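Side-chain contacts in SYE1 (PDB 4AWT), which binds FMN and probably acts as an oxidoreductase on the CH-CH group of donors with NAD or NADP, as in Old Yellow Enzyme-like flavoproteins with a TIM-barrel fold: residues I20-L25 / A46-A51; I85-V90 / C95-Q100. The protein carries 1 engineered substitution. One frame throughout, in Å; residues are numbered along the deposited sequence. Where two conformers were deposited one is given.

Contact 1: I20-L25 / A46-A51. Engineered in segment 20-25: Leu25 (natural residue Met). With FMN (flavin mononucleotide), chain B.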
ATOM      1  N   ILE A  20      -5.559   6.878 -13.746  1.00  5.71           N
ATOM      2  CA  ILE A  20      -5.476   7.481 -12.421  1.00  5.33           C
ATOM      3  C   ILE A  20      -5.745   6.410 -11.358  1.00  5.61           C
ATOM      4  O   ILE A  20      -6.744   5.696 -11.418  1.00  6.45           O
ATOM      5  CB  ILE A  20      -6.482   8.636 -12.303  1.00  5.82           C
ATOM      6  CG1 ILE A  20      -6.115   9.724 -13.305  1.00  6.59           C
ATOM      7  CG2 ILE A  20      -6.570   9.137 -10.876  1.00  7.19           C
ATOM      8  CD1 ILE A  20      -7.224  10.731 -13.527  1.00  8.97           C
ATOM      9  N   VAL A  21      -4.866   6.385 -10.353  1.00  5.35           N
ATOM     10  CA  VAL A  21      -5.000   5.493  -9.226  1.00  5.13           C
ATOM     11  C   VAL A  21      -5.260   6.300  -7.954  1.00  4.86           C
ATOM     12  O   VAL A  21      -4.617   7.307  -7.686  1.00  5.31           O
ATOM     13  CB  VAL A  21      -3.722   4.637  -9.075  1.00  5.21           C
ATOM     14  CG1 VAL A  21      -3.803   3.726  -7.869  1.00  6.43           C
ATOM     15  CG2 VAL A  21      -3.483   3.856 -10.356  1.00  6.19           C
ATOM     16  N   MET A  22      -6.203   5.801  -7.139  1.00  4.93           N
ATOM     17  CA  MET A  22      -6.294   6.204  -5.753  1.00  4.80           C
ATOM     18  C   MET A  22      -5.408   5.235  -4.983  1.00  4.80           C
ATOM     19  O   MET A  22      -5.747   4.047  -4.871  1.00  5.26           O
ATOM     20  CB  MET A  22      -7.733   6.140  -5.237  1.00  5.48           C
ATOM     21  CG  MET A  22      -7.835   6.518  -3.777  1.00  5.56           C
ATOM     22  SD  MET A  22      -9.538   6.377  -3.222  1.00  6.52           S
ATOM     23  CE  MET A  22      -9.324   6.662  -1.470  1.00  6.82           C
ATOM     24  N   PRO A  23      -4.240   5.663  -4.532  1.00  5.08           N
ATOM     25  CA  PRO A  23      -3.303   4.747  -3.868  1.00  5.25           C
ATOM     26  C   PRO A  23      -3.800   4.509  -2.449  1.00  4.83           C
ATOM     27  O   PRO A  23      -4.712   5.171  -1.967  1.00  5.10           O
ATOM     28  CB  PRO A  23      -2.002   5.554  -3.897  1.00  6.02           C
ATOM     29  CG  PRO A  23      -2.467   6.977  -3.676  1.00  5.88           C
ATOM     30  CD  PRO A  23      -3.790   7.077  -4.450  1.00  5.68           C
ATOM     31  N   PRO A  24      -3.146   3.558  -1.760  1.00  4.97           N
ATOM     32  CA  PRO A  24      -3.528   3.241  -0.383  0.77  5.02           C
ATOM     33  C   PRO A  24      -3.392   4.446   0.520  1.00  5.33           C
ATOM     34  O   PRO A  24      -2.352   5.096   0.566  1.00  5.96           O
ATOM     35  CB  PRO A  24      -2.525   2.161   0.018  0.77  5.66           C
ATOM     36  CG  PRO A  24      -2.246   1.473  -1.252  0.77  5.89           C
ATOM     37  CD  PRO A  24      -2.107   2.644  -2.229  0.77  5.85           C
ATOM     38  N   LEU A  25      -4.447   4.714   1.325  1.00  5.30           N
ATOM     39  CA  LEU A  25      -4.451   5.838   2.248  1.00  5.67           C
ATOM     40  C   LEU A  25      -5.104   5.404   3.547  1.00  5.52           C
ATOM     41  O   LEU A  25      -6.337   5.420   3.683  1.00  6.36           O
ATOM     42  CB  LEU A  25      -5.191   7.053   1.659  1.00  6.23           C
ATOM     43  CG  LEU A  25      -4.602   7.599   0.360  1.00  6.14           C
ATOM     44  CD1 LEU A  25      -5.678   8.354  -0.414  1.00  7.12           C
ATOM     45  CD2 LEU A  25      -3.381   8.486   0.642  1.00  7.23           C
ATOM     46  N   ALA A  46     -16.540   4.836  -2.567  1.00  5.91           N
ATOM     47  CA  ALA A  46     -17.443   4.985  -3.706  1.00  6.33           C
ATOM     48  C   ALA A  46     -17.432   6.402  -4.258  1.00  5.93           C
ATOM     49  O   ALA A  46     -17.568   6.585  -5.463  1.00  6.55           O
ATOM     50  CB  ALA A  46     -18.836   4.559  -3.321  1.00  8.07           C
ATOM     51  N   GLN A  47     -17.254   7.395  -3.384  1.00  5.83           N
ATOM     52  CA  GLN A  47     -17.126   8.785  -3.824  1.00  5.93           C
ATOM     53  C   GLN A  47     -15.956   9.004  -4.751  1.00  6.11           C
ATOM     54  O   GLN A  47     -15.943   9.995  -5.481  1.00  7.11           O
ATOM     55  CB  GLN A  47     -16.961   9.704  -2.624  1.00  6.06           C
ATOM     56  CG  GLN A  47     -18.221   9.955  -1.808  1.00  6.23           C
ATOM     57  CD  GLN A  47     -17.990  10.836  -0.616  1.00  6.21           C
ATOM     58  OE1 GLN A  47     -19.026  11.364  -0.030  1.00  9.16           O
ATOM     59  NE2 GLN A  47     -16.855  11.068  -0.197  1.00  5.64           N
ATOM     60  N   ARG A  48     -14.948   8.139  -4.683  1.00  5.61           N
ATOM     61  CA  ARG A  48     -13.678   8.284  -5.396  1.00  5.76           C
ATOM     62  C   ARG A  48     -13.543   7.302  -6.554  1.00  5.91           C
ATOM     63  O   ARG A  48     -12.485   7.177  -7.151  1.00  6.44           O
ATOM     64  CB  ARG A  48     -12.535   8.188  -4.371  1.00  5.87           C
ATOM     65  CG  ARG A  48     -12.520   9.429  -3.496  1.00  5.80           C
ATOM     66  CD  ARG A  48     -11.816   9.293  -2.143  1.00  6.14           C
ATOM     67  NE  ARG A  48     -11.856  10.548  -1.420  1.00  6.07           N
ATOM     68  CZ  ARG A  48     -12.953  11.059  -0.899  1.00  5.79           C
ATOM     69  NH1 ARG A  48     -14.046  10.361  -0.815  1.00  5.96           N
ATOM     70  NH2 ARG A  48     -12.949  12.317  -0.442  1.00  6.42           N
ATOM     71  N   ALA A  49     -14.643   6.645  -6.906  1.00  6.21           N
ATOM     72  CA  ALA A  49     -14.636   5.551  -7.881  1.00  6.85           C
ATOM     73  C   ALA A  49     -14.588   6.021  -9.313  1.00  6.60           C
ATOM     74  O   ALA A  49     -14.650   5.161 -10.224  1.00  8.29           O
ATOM     75  CB  ALA A  49     -15.805   4.629  -7.579  1.00 10.04           C
ATOM     76  N   SER A  50     -14.391   7.308  -9.586  1.00  6.35           N
ATOM     77  CA  SER A  50     -14.019   7.743 -10.918  1.00  6.50           C
ATOM     78  C   SER A  50     -12.537   7.503 -11.194  1.00  6.13           C
ATOM     79  O   SER A  50     -12.111   7.645 -12.334  1.00  7.39           O
ATOM     80  CB  SER A  50     -14.413   9.192 -11.184  1.00  7.47           C
ATOM     81  OG  SER A  50     -13.688  10.064 -10.375  1.00  8.26           O
ATOM     82  N   ALA A  51     -11.740   7.142 -10.171  1.00  6.26           N
ATOM     83  CA  ALA A  51     -10.415   6.629 -10.428  1.00  6.12           C
ATOM     84  C   ALA A  51     -10.498   5.441 -11.379  1.00  5.92           C
ATOM     85  O   ALA A  51     -11.466   4.701 -11.383  1.00  7.20           O
ATOM     86  CB  ALA A  51      -9.794   6.176  -9.113  1.00  6.70           C
TER
HETATM   87  N1  FMN B 500       0.792   4.064   1.543  1.00  5.18           N
HETATM   88  C2  FMN B 500       0.564   2.758   1.595  1.00  5.20           C
HETATM   89  O2  FMN B 500       1.173   1.944   0.850  1.00  5.40           O
HETATM   90  N3  FMN B 500      -0.371   2.248   2.485  1.00  5.40           N
HETATM   91  C4  FMN B 500      -1.102   3.046   3.349  1.00  5.30           C
HETATM   92  O4  FMN B 500      -2.004   2.512   4.048  1.00  6.06           O
HETATM   93  C4A FMN B 500      -0.770   4.399   3.360  1.00  5.42           C
HETATM   94  N5  FMN B 500      -1.383   5.267   4.262  1.00  6.04           N
HETATM   95  C5A FMN B 500      -1.346   6.655   3.958  1.00  5.73           C
HETATM   96  C6  FMN B 500      -2.147   7.527   4.651  1.00  6.52           C
HETATM   97  C7  FMN B 500      -2.164   8.913   4.364  1.00  6.70           C
HETATM   98  C7M FMN B 500      -3.162   9.787   5.085  1.00  8.76           C
HETATM   99  C8  FMN B 500      -1.317   9.383   3.406  1.00  6.42           C
HETATM  100  C8M FMN B 500      -1.294  10.846   3.012  1.00  8.28           C
HETATM  101  C9  FMN B 500      -0.480   8.498   2.696  1.00  6.03           C
HETATM  102  C9A FMN B 500      -0.491   7.126   2.955  1.00  5.63           C
HETATM  103  N10 FMN B 500       0.299   6.229   2.206  1.00  5.60           N
HETATM  104  C10 FMN B 500       0.110   4.870   2.366  1.00  5.36           C
HETATM  105  C1' FMN B 500       1.139   6.745   1.120  1.00  5.53           C
HETATM  106  C2' FMN B 500       0.344   7.123  -0.142  1.00  5.16           C
HETATM  107  O2' FMN B 500      -0.163   5.965  -0.783  1.00  5.37           O
HETATM  108  C3' FMN B 500       1.193   7.843  -1.171  1.00  5.38           C
HETATM  109  O3' FMN B 500       2.201   7.003  -1.712  1.00  5.56           O
HETATM  110  C4' FMN B 500       1.845   9.147  -0.677  1.00  5.69           C
HETATM  111  O4' FMN B 500       0.932   9.946   0.060  1.00  5.99           O
HETATM  112  C5' FMN B 500       2.513   9.923  -1.795  1.00  5.87           C
HETATM  113  O5' FMN B 500       1.559  10.346  -2.784  1.00  5.68           O
HETATM  114  P   FMN B 500       0.991  11.858  -2.748  1.00  5.71           P
HETATM  115  O1P FMN B 500       0.149  11.969  -1.502  1.00  5.88           O
HETATM  116  O2P FMN B 500       2.183  12.788  -2.716  1.00  6.22           O
HETATM  117  O3P FMN B 500       0.181  11.944  -4.018  1.00  5.95           O
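Met22 and Arg48 meet where the first strand of the FMN-binding TIM barrel, 20-22, is backed by the loop that leaves helix 39-46 for strand 53-60. The apolar part comes first. Met22 is stretched out, its CG anti to the backbone N (chi1 178°) and the rest of the chain extended, and this carries the thioether out to the alkyl stem of Arg48. SD rests 3.7 Å from Arg48 CB, and the terminal CE lies 3.7 Å from Arg48 CD, the two chains crossing obliquely. Nearer its root, Met22 CB faces the methyl CB of Ala51 at 4.4 Å. Ala51 also backs onto the strand itself, its CB 3.9 Å from Ile20 O. Phe325 of helix 323-327 touches Ile20, Met22 and Ala51, so these side chains share one buried cluster.

Polar bonds fix the loop rather than join the two segments. Two overlapping type I turns, 46-49 and 48-51, shape it, the second closed by Ala51 N to Arg48 O. The guanidinium of Arg48, beyond the stem that Met22 touches, bonds to backbone carbonyls: NE to Phe325, NH2 to Ile326 and NH1 to Tyr44. It thereby ties helix 39-46 to helix 323-327 and probably limits how far the stem can swing from the thioether.

The cofactor interactions lie beyond the strand's C-terminal end, where residues 23-25 turn toward FMN. The engineered Leu25, methionine in the natural protein, lays CD2 against the dimethylbenzene ring, 3.6 Å from FMN C9. From these segments, the backbone of Pro24 takes a bond from the ribityl chain: the hydroxyl O2' of FMN donates to Pro24 O at 2.7 Å.

Contact 2: I85-V90 / C95-Q100. With FMN (flavin mononucleotide), chain B.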
ATOM      1  N   ILE A  85     -18.971  -4.751   1.814  1.00  7.68           N
ATOM      2  CA  ILE A  85     -19.852  -3.607   1.552  0.60  8.59           C
ATOM      3  C   ILE A  85     -19.088  -2.538   0.787  1.00  7.24           C
ATOM      4  O   ILE A  85     -19.644  -1.908  -0.107  1.00  8.19           O
ATOM      5  CB  ILE A  85     -20.446  -3.110   2.864  0.60  9.16           C
ATOM      6  CG1 ILE A  85     -21.281  -4.182   3.566  0.60 10.53           C
ATOM      7  CG2 ILE A  85     -21.260  -1.839   2.630  0.60 10.34           C
ATOM      8  CD1 ILE A  85     -21.557  -3.757   4.983  0.60 16.88           C
ATOM      9  N   VAL A  86     -17.806  -2.329   1.112  1.00  6.83           N
ATOM     10  CA  VAL A  86     -16.977  -1.389   0.349  1.00  6.30           C
ATOM     11  C   VAL A  86     -16.892  -1.806  -1.093  1.00  6.24           C
ATOM     12  O   VAL A  86     -17.075  -0.969  -2.005  1.00  6.76           O
ATOM     13  CB  VAL A  86     -15.592  -1.266   0.988  1.00  6.31           C
ATOM     14  CG1 VAL A  86     -14.687  -0.414   0.094  1.00  6.74           C
ATOM     15  CG2 VAL A  86     -15.647  -0.714   2.380  1.00  6.85           C
ATOM     16  N   THR A  87     -16.527  -3.047  -1.379  1.00  6.50           N
ATOM     17  CA  THR A  87     -16.336  -3.444  -2.757  1.00  6.82           C
ATOM     18  C   THR A  87     -17.647  -3.413  -3.517  1.00  6.86           C
ATOM     19  O   THR A  87     -17.637  -3.068  -4.701  1.00  7.85           O
ATOM     20  CB  THR A  87     -15.602  -4.789  -2.913  1.00  7.14           C
ATOM     21  OG1 THR A  87     -16.515  -5.823  -2.525  1.00  7.70           O
ATOM     22  CG2 THR A  87     -14.315  -4.849  -2.158  1.00  7.35           C
ATOM     23  N   GLU A  88     -18.764  -3.763  -2.885  1.00  7.46           N
ATOM     24  CA  GLU A  88     -20.057  -3.631  -3.545  1.00  7.87           C
ATOM     25  C   GLU A  88     -20.324  -2.185  -3.949  1.00  7.86           C
ATOM     26  O   GLU A  88     -20.805  -1.903  -5.049  1.00  8.61           O
ATOM     27  CB  GLU A  88     -21.198  -4.161  -2.665  1.00  8.82           C
ATOM     28  CG  GLU A  88     -21.220  -5.657  -2.545  1.00 10.68           C
ATOM     29  CD  GLU A  88     -21.491  -6.385  -3.820  1.00 13.35           C
ATOM     30  OE1 GLU A  88     -22.426  -5.928  -4.555  1.00 16.04           O
ATOM     31  OE2 GLU A  88     -20.781  -7.357  -4.145  1.00 15.65           O
ATOM     32  N   ALA A  89     -20.042  -1.265  -3.026  1.00  7.66           N
ATOM     33  CA  ALA A  89     -20.304   0.139  -3.315  1.00  7.90           C
ATOM     34  C   ALA A  89     -19.443   0.641  -4.463  1.00  7.40           C
ATOM     35  O   ALA A  89     -19.903   1.344  -5.370  1.00  8.72           O
ATOM     36  CB  ALA A  89     -20.079   0.959  -2.061  1.00  8.61           C
ATOM     37  N   VAL A  90     -18.167   0.299  -4.437  1.00  7.21           N
ATOM     38  CA  VAL A  90     -17.241   0.703  -5.472  1.00  6.99           C
ATOM     39  C   VAL A  90     -17.603   0.087  -6.837  1.00  7.37           C
ATOM     40  O   VAL A  90     -17.604   0.767  -7.868  1.00  8.02           O
ATOM     41  CB  VAL A  90     -15.805   0.364  -5.058  1.00  6.96           C
ATOM     42  CG1 VAL A  90     -14.833   0.530  -6.209  1.00  7.62           C
ATOM     43  CG2 VAL A  90     -15.401   1.237  -3.878  1.00  7.38           C
ATOM     44  N   CYS A  95     -15.756   0.518 -11.156  0.50 11.16           N
ATOM     45  CA  CYS A  95     -14.400   0.860 -10.743  1.00  8.37           C
ATOM     46  C   CYS A  95     -13.825  -0.477 -10.286  1.00  9.54           C
ATOM     47  O   CYS A  95     -14.564  -1.374  -9.914  1.00 17.87           O
ATOM     48  CB  CYS A  95     -14.283   1.908  -9.663  1.00  9.04           C
ATOM     49  SG  CYS A  95     -12.639   2.420  -9.195  1.00  9.56           S
ATOM     50  N   ALA A  96     -12.540  -0.624 -10.362  1.00  8.58           N
ATOM     51  CA  ALA A  96     -11.795  -1.781  -9.846  1.00  8.39           C
ATOM     52  C   ALA A  96     -11.155  -1.410  -8.527  1.00  6.63           C
ATOM     53  O   ALA A  96     -10.718  -0.282  -8.336  1.00  6.96           O
ATOM     54  CB  ALA A  96     -10.718  -2.208 -10.832  1.00 10.68           C
ATOM     55  N   ILE A  97     -11.083  -2.390  -7.613  1.00  6.37           N
ATOM     56  CA  ILE A  97     -10.496  -2.127  -6.314  1.00  5.77           C
ATOM     57  C   ILE A  97      -9.655  -3.326  -5.867  1.00  5.66           C
ATOM     58  O   ILE A  97     -10.108  -4.477  -5.910  1.00  6.47           O
ATOM     59  CB  ILE A  97     -11.555  -1.743  -5.289  1.00  6.47           C
ATOM     60  CG1 ILE A  97     -10.907  -1.397  -3.940  1.00  6.91           C
ATOM     61  CG2 ILE A  97     -12.668  -2.763  -5.138  1.00  8.13           C
ATOM     62  CD1 ILE A  97     -11.827  -0.725  -2.930  1.00  9.44           C
ATOM     63  N   PHE A  98      -8.429  -3.023  -5.455  1.00  5.46           N
ATOM     64  CA  PHE A  98      -7.500  -4.007  -4.904  1.00  5.29           C
ATOM     65  C   PHE A  98      -7.346  -3.764  -3.414  1.00  5.35           C
ATOM     66  O   PHE A  98      -7.366  -2.615  -2.970  1.00  6.82           O
ATOM     67  CB  PHE A  98      -6.133  -3.941  -5.575  1.00  5.57           C
ATOM     68  CG  PHE A  98      -5.988  -4.675  -6.897  1.00  5.68           C
ATOM     69  CD1 PHE A  98      -7.008  -4.752  -7.835  1.00  6.29           C
ATOM     70  CD2 PHE A  98      -4.776  -5.292  -7.199  1.00  5.97           C
ATOM     71  CE1 PHE A  98      -6.823  -5.425  -9.033  1.00  6.84           C
ATOM     72  CE2 PHE A  98      -4.595  -5.964  -8.400  1.00  6.79           C
ATOM     73  CZ  PHE A  98      -5.606  -6.024  -9.318  1.00  6.80           C
ATOM     74  N   ALA A  99      -7.152  -4.831  -2.639  1.00  5.10           N
ATOM     75  CA  ALA A  99      -6.898  -4.738  -1.216  1.00  5.09           C
ATOM     76  C   ALA A  99      -5.399  -4.701  -0.953  1.00  4.71           C
ATOM     77  O   ALA A  99      -4.696  -5.609  -1.393  1.00  5.38           O
ATOM     78  CB  ALA A  99      -7.474  -5.929  -0.462  1.00  5.86           C
ATOM     79  N   GLN A 100      -4.914  -3.715  -0.206  1.00  4.99           N
ATOM     80  CA  GLN A 100      -3.494  -3.667   0.137  1.00  4.76           C
ATOM     81  C   GLN A 100      -3.238  -4.503   1.389  1.00  4.82           C
ATOM     82  O   GLN A 100      -3.562  -4.115   2.495  1.00  5.82           O
ATOM     83  CB  GLN A 100      -2.971  -2.254   0.340  1.00  5.11           C
ATOM     84  CG  GLN A 100      -1.458  -2.334   0.519  1.00  5.43           C
ATOM     85  CD  GLN A 100      -0.822  -1.050   0.917  1.00  4.99           C
ATOM     86  OE1 GLN A 100      -1.119  -0.488   1.988  1.00  5.49           O
ATOM     87  NE2 GLN A 100       0.117  -0.574   0.110  1.00  5.21           N
TER
HETATM   88  N1  FMN B 500       0.792   4.064   1.543  1.00  5.18           N
HETATM   89  C2  FMN B 500       0.564   2.758   1.595  1.00  5.20           C
HETATM   90  O2  FMN B 500       1.173   1.944   0.850  1.00  5.40           O
HETATM   91  N3  FMN B 500      -0.371   2.248   2.485  1.00  5.40           N
HETATM   92  C4  FMN B 500      -1.102   3.046   3.349  1.00  5.30           C
HETATM   93  O4  FMN B 500      -2.004   2.512   4.048  1.00  6.06           O
HETATM   94  C4A FMN B 500      -0.770   4.399   3.360  1.00  5.42           C
HETATM   95  N5  FMN B 500      -1.383   5.267   4.262  1.00  6.04           N
HETATM   96  C5A FMN B 500      -1.346   6.655   3.958  1.00  5.73           C
HETATM   97  C6  FMN B 500      -2.147   7.527   4.651  1.00  6.52           C
HETATM   98  C7  FMN B 500      -2.164   8.913   4.364  1.00  6.70           C
HETATM   99  C7M FMN B 500      -3.162   9.787   5.085  1.00  8.76           C
HETATM  100  C8  FMN B 500      -1.317   9.383   3.406  1.00  6.42           C
HETATM  101  C8M FMN B 500      -1.294  10.846   3.012  1.00  8.28           C
HETATM  102  C9  FMN B 500      -0.480   8.498   2.696  1.00  6.03           C
HETATM  103  C9A FMN B 500      -0.491   7.126   2.955  1.00  5.63           C
HETATM  104  N10 FMN B 500       0.299   6.229   2.206  1.00  5.60           N
HETATM  105  C10 FMN B 500       0.110   4.870   2.366  1.00  5.36           C
HETATM  106  C1' FMN B 500       1.139   6.745   1.120  1.00  5.53           C
HETATM  107  C2' FMN B 500       0.344   7.123  -0.142  1.00  5.16           C
HETATM  108  O2' FMN B 500      -0.163   5.965  -0.783  1.00  5.37           O
HETATM  109  C3' FMN B 500       1.193   7.843  -1.171  1.00  5.38           C
HETATM  110  O3' FMN B 500       2.201   7.003  -1.712  1.00  5.56           O
HETATM  111  C4' FMN B 500       1.845   9.147  -0.677  1.00  5.69           C
HETATM  112  O4' FMN B 500       0.932   9.946   0.060  1.00  5.99           O
HETATM  113  C5' FMN B 500       2.513   9.923  -1.795  1.00  5.87           C
HETATM  114  O5' FMN B 500       1.559  10.346  -2.784  1.00  5.68           O
HETATM  115  P   FMN B 500       0.991  11.858  -2.748  1.00  5.71           P
HETATM  116  O1P FMN B 500       0.149  11.969  -1.502  1.00  5.88           O
HETATM  117  O2P FMN B 500       2.183  12.788  -2.716  1.00  6.22           O
HETATM  118  O3P FMN B 500       0.181  11.944  -4.018  1.00  5.95           O
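Val90 packs on Cys95 and Ile97 within a beta-alpha-beta unit of the TIM barrel, where helix 77-92 lies against strand 96-102, the strand that follows it. The short segments run nearly antiparallel, at 158°, with their axes 8.8 Å apart. The tight part is a small apolar core. Val90 directs CG1 between its two partners, 3.8 Å from Cys95 CB and 4.1 Å from Ile97 CG2, while its other methyl approaches Ile97 CD1. Ile97 spreads its two branches along the helix: CG2 meets Thr87 CG2 at 4.0 Å, and CG1, anti to the backbone N, leads CD1 to Val86 CG1. Val86, Thr87 and Val90 each cross Ile97 at about a right angle. With its methyl turned into this core, Thr87 gives its hydroxyl to a bond with Ala173 O.

The opposite helix face is looser: Ile85 and Glu88 are exposed, and Glu88 forms a salt bridge with Arg84 one turn back.

Farther along the strand, Gln100 leaves the helix behind and extends to the flavin. Its amide is gripped at both ends, accepting from FMN N3 and donating to FMN O2, while NE2 also bonds Glu179 OE2. Were Gln100 an alanine, the flavin N3-H and O2 would probably lose both these mates, and Glu179 its amide partner. Both flavin bonds are fairly straight. FMN N3 to Gln100 OE1 spans 2.9 Å at 161°. Gln100 NE2 to FMN O2 spans 2.8 Å at 168°.

Overall arrangement
From the N terminus, the chain enters the barrel on strand 20-22, passes the flavin and runs through helix 39-46; contact 1 closes this loop just before strand 53-60. The chain then follows that second strand and helix 77-92, and contact 2 closes a much shorter loop as strand 96-102 begins. The contacts therefore come in series, neither enclosing nor crossing the other. Their centres are 10 Å apart, and they touch at several points: loop 46-51 packs on Cys95, Ala46 meets Ala89 of helix 77-92, and Pro24 meets Gln100 beside FMN. Together they tie loop 46-51 to strand 20-22 and helix 77-92 to strand 96-102, the first and third barrel strands, with strand 53-60 between them.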